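Local coordinates for wsv230 (Shrimp white spot syndrome virus, PDB 2GJ2), which is of uncertain function but adopts a ferredoxin fold and binds cadmium ions in the crystal, consistent with a metal-binding viral protein, at residues G60-L65 against S72-Q77; E24-T29 against L67-S72. All blocks are in the same frame, centred on the assembly; numbering follows the deposited sequence.

Contact 1: G60-L65 against S72-Q77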
loop_
_atom_site.group_PDB
_atom_site.type_symbol
_atom_site.label_atom_id
_atom_site.label_comp_id
_atom_site.label_asym_id
_atom_site.label_seq_id
_atom_site.Cartn_x
_atom_site.Cartn_y
_atom_site.Cartn_z
ATOM N N GLY A 60 5.576 -10.453 -21.341
ATOM C CA GLY A 60 6.110 -9.722 -22.472
ATOM C C GLY A 60 7.205 -8.715 -22.179
ATOM O O GLY A 60 7.844 -8.197 -23.101
ATOM N N GLY A 61 7.445 -8.444 -20.904
ATOM C CA GLY A 61 8.457 -7.468 -20.543
ATOM C C GLY A 61 7.769 -6.129 -20.433
ATOM O O GLY A 61 6.552 -6.060 -20.508
ATOM N N ILE A 62 8.528 -5.056 -20.270
ATOM C CA ILE A 62 7.920 -3.746 -20.140
ATOM C C ILE A 62 7.131 -3.371 -21.394
ATOM O O ILE A 62 6.243 -2.524 -21.337
ATOM C CB ILE A 62 8.995 -2.679 -19.823
ATOM C CG1 ILE A 62 9.904 -3.192 -18.697
ATOM C CG2 ILE A 62 8.332 -1.376 -19.367
ATOM C CD1 ILE A 62 10.980 -2.211 -18.236
ATOM N N GLU A 63 7.433 -4.013 -22.526
ATOM C CA GLU A 63 6.726 -3.729 -23.775
ATOM C C GLU A 63 5.264 -4.146 -23.656
ATOM O O GLU A 63 4.359 -3.456 -24.128
ATOM C CB GLU A 63 7.380 -4.453 -24.951
ATOM C CG GLU A 63 8.807 -4.004 -25.261
ATOM C CD GLU A 63 9.798 -4.376 -24.159
ATOM O OE1 GLU A 63 9.744 -5.526 -23.680
ATOM O OE2 GLU A 63 10.638 -3.527 -23.777
ATOM N N GLU A 64 5.026 -5.276 -23.009
ATOM C CA GLU A 64 3.663 -5.744 -22.824
ATOM C C GLU A 64 2.843 -4.702 -22.066
ATOM O O GLU A 64 1.676 -4.492 -22.371
ATOM C CB GLU A 64 3.658 -7.069 -22.053
ATOM C CG GLU A 64 2.282 -7.725 -21.942
ATOM C CD GLU A 64 2.339 -9.112 -21.315
ATOM O OE1 GLU A 64 3.460 -9.631 -21.122
ATOM O OE2 GLU A 64 1.265 -9.689 -21.024
ATOM N N LEU A 65 3.459 -4.045 -21.082
ATOM C CA LEU A 65 2.758 -3.047 -20.282
ATOM C C LEU A 65 2.586 -1.752 -21.049
ATOM O O LEU A 65 1.615 -1.033 -20.832
ATOM C CB LEU A 65 3.499 -2.806 -18.966
ATOM C CG LEU A 65 2.775 -2.032 -17.864
ATOM C CD1 LEU A 65 1.367 -2.585 -17.655
ATOM C CD2 LEU A 65 3.601 -2.126 -16.575
ATOM N N SER A 72 3.965 4.074 -25.235
ATOM C CA SER A 72 5.236 3.497 -25.651
ATOM C C SER A 72 6.427 4.114 -24.929
ATOM O O SER A 72 7.545 3.640 -25.085
ATOM C CB SER A 72 5.417 3.655 -27.165
ATOM O OG SER A 72 5.661 5.015 -27.536
ATOM N N THR A 73 6.182 5.165 -24.146
ATOM C CA THR A 73 7.245 5.842 -23.397
ATOM C C THR A 73 7.328 5.334 -21.957
ATOM O O THR A 73 8.283 5.633 -21.257
ATOM C CB THR A 73 7.013 7.392 -23.317
ATOM O OG1 THR A 73 5.866 7.658 -22.509
ATOM C CG2 THR A 73 6.773 8.003 -24.703
ATOM N N LEU A 74 6.325 4.575 -21.528
ATOM C CA LEU A 74 6.238 4.037 -20.164
ATOM C C LEU A 74 7.552 3.426 -19.687
ATOM O O LEU A 74 8.215 2.723 -20.429
ATOM C CB LEU A 74 5.117 2.980 -20.103
ATOM C CG LEU A 74 4.710 2.133 -18.868
ATOM C CD1 LEU A 74 5.830 1.175 -18.451
ATOM C CD2 LEU A 74 4.379 3.043 -17.723
ATOM N N GLU A 75 7.930 3.719 -18.447
ATOM C CA GLU A 75 9.131 3.148 -17.848
ATOM C C GLU A 75 8.773 2.627 -16.468
ATOM O O GLU A 75 7.843 3.117 -15.825
ATOM C CB GLU A 75 10.226 4.201 -17.691
ATOM C CG GLU A 75 10.815 4.736 -18.975
ATOM C CD GLU A 75 11.799 3.790 -19.613
ATOM O OE1 GLU A 75 12.582 3.141 -18.880
ATOM O OE2 GLU A 75 11.808 3.712 -20.854
ATOM N N ILE A 76 9.486 1.616 -16.010
ATOM C CA ILE A 76 9.226 1.115 -14.678
ATOM C C ILE A 76 10.486 1.153 -13.830
ATOM O O ILE A 76 11.572 0.871 -14.298
ATOM C CB ILE A 76 8.685 -0.330 -14.655
ATOM C CG1 ILE A 76 8.430 -0.732 -13.207
ATOM C CG2 ILE A 76 9.703 -1.292 -15.180
ATOM C CD1 ILE A 76 7.967 -2.148 -13.029
ATOM N N GLN A 77 10.308 1.505 -12.566
ATOM C CA GLN A 77 11.400 1.581 -11.614
ATOM C C GLN A 77 10.952 0.884 -10.336
ATOM O O GLN A 77 10.121 1.405 -9.603
ATOM C CB GLN A 77 11.737 3.055 -11.318
ATOM C CG GLN A 77 12.854 3.271 -10.319
ATOM C CD GLN A 77 14.174 2.667 -10.769
ATOM O OE1 GLN A 77 14.873 3.223 -11.618
ATOM N NE2 GLN A 77 14.522 1.517 -10.199
#

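Contact 2: E24-T29 against L67-S72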
loop_
_atom_site.group_PDB
_atom_site.type_symbol
_atom_site.label_atom_id
_atom_site.label_comp_id
_atom_site.label_asym_id
_atom_site.label_seq_id
_atom_site.Cartn_x
_atom_site.Cartn_y
_atom_site.Cartn_z
ATOM N N GLU A 24 -3.952 3.789 -14.233
ATOM C CA GLU A 24 -4.761 3.351 -13.117
ATOM C C GLU A 24 -5.603 2.123 -13.444
ATOM O O GLU A 24 -5.479 1.103 -12.762
ATOM C CB GLU A 24 -5.670 4.464 -12.613
ATOM C CG GLU A 24 -6.686 3.924 -11.635
ATOM C CD GLU A 24 -7.450 4.991 -10.912
ATOM O OE1 GLU A 24 -7.881 5.971 -11.569
ATOM O OE2 GLU A 24 -7.628 4.834 -9.687
ATOM N N GLU A 25 -6.444 2.188 -14.477
ATOM C CA GLU A 25 -7.261 1.012 -14.754
ATOM C C GLU A 25 -6.508 -0.229 -15.245
ATOM O O GLU A 25 -6.924 -1.352 -14.937
ATOM C CB GLU A 25 -8.443 1.342 -15.680
ATOM C CG GLU A 25 -8.144 1.657 -17.125
ATOM C CD GLU A 25 -9.337 1.337 -18.030
ATOM O OE1 GLU A 25 -9.536 0.141 -18.352
ATOM O OE2 GLU A 25 -10.084 2.270 -18.406
ATOM N N VAL A 26 -5.403 -0.068 -15.971
ATOM C CA VAL A 26 -4.679 -1.263 -16.413
ATOM C C VAL A 26 -3.980 -1.960 -15.239
ATOM O O VAL A 26 -3.903 -3.196 -15.200
ATOM C CB VAL A 26 -3.606 -0.970 -17.500
ATOM C CG1 VAL A 26 -4.256 -0.656 -18.827
ATOM C CG2 VAL A 26 -2.769 0.178 -17.086
ATOM N N MET A 27 -3.476 -1.191 -14.275
ATOM C CA MET A 27 -2.787 -1.834 -13.164
ATOM C C MET A 27 -3.752 -2.565 -12.253
ATOM O O MET A 27 -3.417 -3.620 -11.720
ATOM C CB MET A 27 -1.962 -0.832 -12.370
ATOM C CG MET A 27 -0.763 -0.332 -13.140
ATOM S SD MET A 27 0.205 -1.646 -13.951
ATOM C CE MET A 27 0.511 -2.757 -12.604
ATOM N N LYS A 28 -4.964 -2.041 -12.112
ATOM C CA LYS A 28 -5.952 -2.691 -11.254
ATOM C C LYS A 28 -6.540 -3.995 -11.809
ATOM O O LYS A 28 -7.449 -4.560 -11.219
ATOM C CB LYS A 28 -7.074 -1.712 -10.904
ATOM C CG LYS A 28 -6.743 -0.869 -9.686
ATOM C CD LYS A 28 -7.076 0.598 -9.903
ATOM C CE LYS A 28 -8.550 0.807 -10.168
ATOM N NZ LYS A 28 -8.832 2.256 -10.338
ATOM N N THR A 29 -6.029 -4.483 -12.932
ATOM C CA THR A 29 -6.551 -5.734 -13.457
ATOM C C THR A 29 -5.587 -6.846 -13.076
ATOM O O THR A 29 -5.827 -8.011 -13.357
ATOM C CB THR A 29 -6.740 -5.713 -14.998
ATOM O OG1 THR A 29 -5.465 -5.742 -15.640
ATOM C CG2 THR A 29 -7.483 -4.453 -15.438
ATOM N N LEU A 67 1.981 -1.629 -24.249
ATOM C CA LEU A 67 0.862 -1.854 -25.143
ATOM C C LEU A 67 -0.388 -1.700 -24.305
ATOM O O LEU A 67 -1.192 -0.797 -24.547
ATOM C CB LEU A 67 0.905 -3.253 -25.768
ATOM C CG LEU A 67 2.137 -3.559 -26.639
ATOM C CD1 LEU A 67 2.235 -5.055 -26.897
ATOM C CD2 LEU A 67 2.067 -2.762 -27.934
ATOM N N LEU A 68 -0.525 -2.544 -23.286
ATOM C CA LEU A 68 -1.712 -2.500 -22.447
ATOM C C LEU A 68 -2.096 -1.085 -22.036
ATOM O O LEU A 68 -3.281 -0.732 -21.984
ATOM C CB LEU A 68 -1.517 -3.407 -21.231
ATOM C CG LEU A 68 -1.579 -4.908 -21.541
ATOM C CD1 LEU A 68 -1.200 -5.742 -20.323
ATOM C CD2 LEU A 68 -3.001 -5.251 -21.989
ATOM N N THR A 69 -1.101 -0.246 -21.797
ATOM C CA THR A 69 -1.380 1.118 -21.379
ATOM C C THR A 69 -1.549 2.100 -22.532
ATOM O O THR A 69 -2.163 3.154 -22.378
ATOM C CB THR A 69 -0.278 1.635 -20.440
ATOM O OG1 THR A 69 -0.656 2.922 -19.943
ATOM C CG2 THR A 69 1.046 1.760 -21.166
ATOM N N GLY A 70 -1.012 1.754 -23.699
ATOM C CA GLY A 70 -1.118 2.648 -24.834
ATOM C C GLY A 70 -0.140 3.769 -24.610
ATOM O O GLY A 70 -0.423 4.927 -24.910
ATOM N N ASP A 71 1.019 3.428 -24.055
ATOM C CA ASP A 71 2.055 4.428 -23.795
ATOM C C ASP A 71 3.408 3.785 -24.065
ATOM O O ASP A 71 3.928 3.039 -23.237
ATOM C CB ASP A 71 1.994 4.914 -22.348
ATOM C CG ASP A 71 2.969 6.037 -22.076
ATOM O OD1 ASP A 71 3.866 6.265 -22.931
ATOM O OD2 ASP A 71 2.841 6.687 -21.013
ATOM N N SER A 72 3.965 4.074 -25.235
ATOM C CA SER A 72 5.236 3.497 -25.651
ATOM C C SER A 72 6.427 4.114 -24.929
ATOM O O SER A 72 7.545 3.640 -25.085
ATOM C CB SER A 72 5.417 3.655 -27.165
ATOM O OG SER A 72 5.661 5.015 -27.536
#

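Contact 1: G60-L65 against S72-Q77
Ile62 reaches across to both Leu74 and Ile76, which lie along the chain leading into and through strand 75-78. Its two branches divide the work. The CG2 methyl faces Leu74, with CG2 to Leu74 CD1 at 3.7 Å. The longer arm goes to the strand and brings Ile62 CD1 to 3.4 Å from CG2 of Ile76, a tight methyl-to-methyl approach, with Ile62 CG1 somewhat farther off at 4.0 Å from the same methyl. Ile62 runs at about a right angle to Leu74 and crosses Ile76 at a slant. For Leu74, the extended first torsion (CG opposite the backbone N, chi1 178°) carries its CD1 up to the helix, where besides Ile62 it meets Leu65 CD2 more loosely at 4.4 Å. Leu65 and Leu74 are buried, and both also lean on Leu15 of strand 13-16, while Ile76 rests on Phe13.

Polar interactions lie around this apolar patch. Arg66, one residue beyond Leu65, donates from NE to the carbonyl O of Leu74 and forms a salt bridge with Glu63. Backbone hydrogen bonds between Glu75 and Val16 and between Gln77 and Leu14 fix the strand in the sheet.

No hydrogen bond joins the two segments themselves. Four aliphatic side chains hold this face of helix 62-69 on the edge strand, so the contact probably rests on apolar packing, with Leu65 and Leu74 buried and Ile62 and Ile76 only partly covered.

Contact 2: E24-T29 against L67-S72
Val26 sets a methyl over one face of the flat peptide group joining Leu68 to Thr69. Its CG1 lies above the plane at the oxygen end, displaced outward past the carbonyl oxygen, 3.3 Å from Leu68 O and 3.9 Å from Leu68 C. It is the backbone of helix 62-69 that this methyl touches, for CG1 also comes to 4.2 Å from Thr69 CA. With chi1 at -72°, Val26 holds CG1 beside its own backbone N, while CG2, lying between that N and the carbonyl carbon, stays 4.4 Å from Thr69 CB. Leu68 starts its side chain toward helix 23-27 at the more exposed margin, but comes no nearer than 4.6 Å.

Both segments finish a helix here. Behind Val26, the hydroxyl of Thr29 folds back on the last turn: OG1 donates to Val26 O at 3.0 Å, 24° out of the carbonyl plane. In the same turn, Lys28 NZ and Glu24 OE2 form a salt bridge whose hydrogen bond is weak. Helix 62-69 closes at Gly70 with a Schellman motif, its phi positive at 75°. Just beyond, the buried Asp71 carboxylate accepts hydrogen bonds from Tyr23 OH, the backbone N of Asp19 and Thr73 OG1.

A small valine seated on a neighbouring helix backbone, with CA atoms of Val26 and Thr69 only 6.4 Å apart, brings together the two helices that lie side by side on one face of the sheet in a ferredoxin fold.

In the fold
Contact 1 and contact 2 have centres about 10 Å apart and share helix 62-69 and Ser72. Along the chain comes 24-29, then 60-65, 67-72 and 72-77, so the segments alternate. Contact 1 puts the first part of helix 62-69 on the edge strand 75-78; contact 2 sets its last part against helix 23-27. The two meet where Leu65 CD1 lies 4.0 Å from Met27 SD, and Met27 in turn packs on strands 13-16 and 33-38. Together they form part of the core between both helices and the four-stranded antiparallel sheet, as expected of a ferredoxin fold.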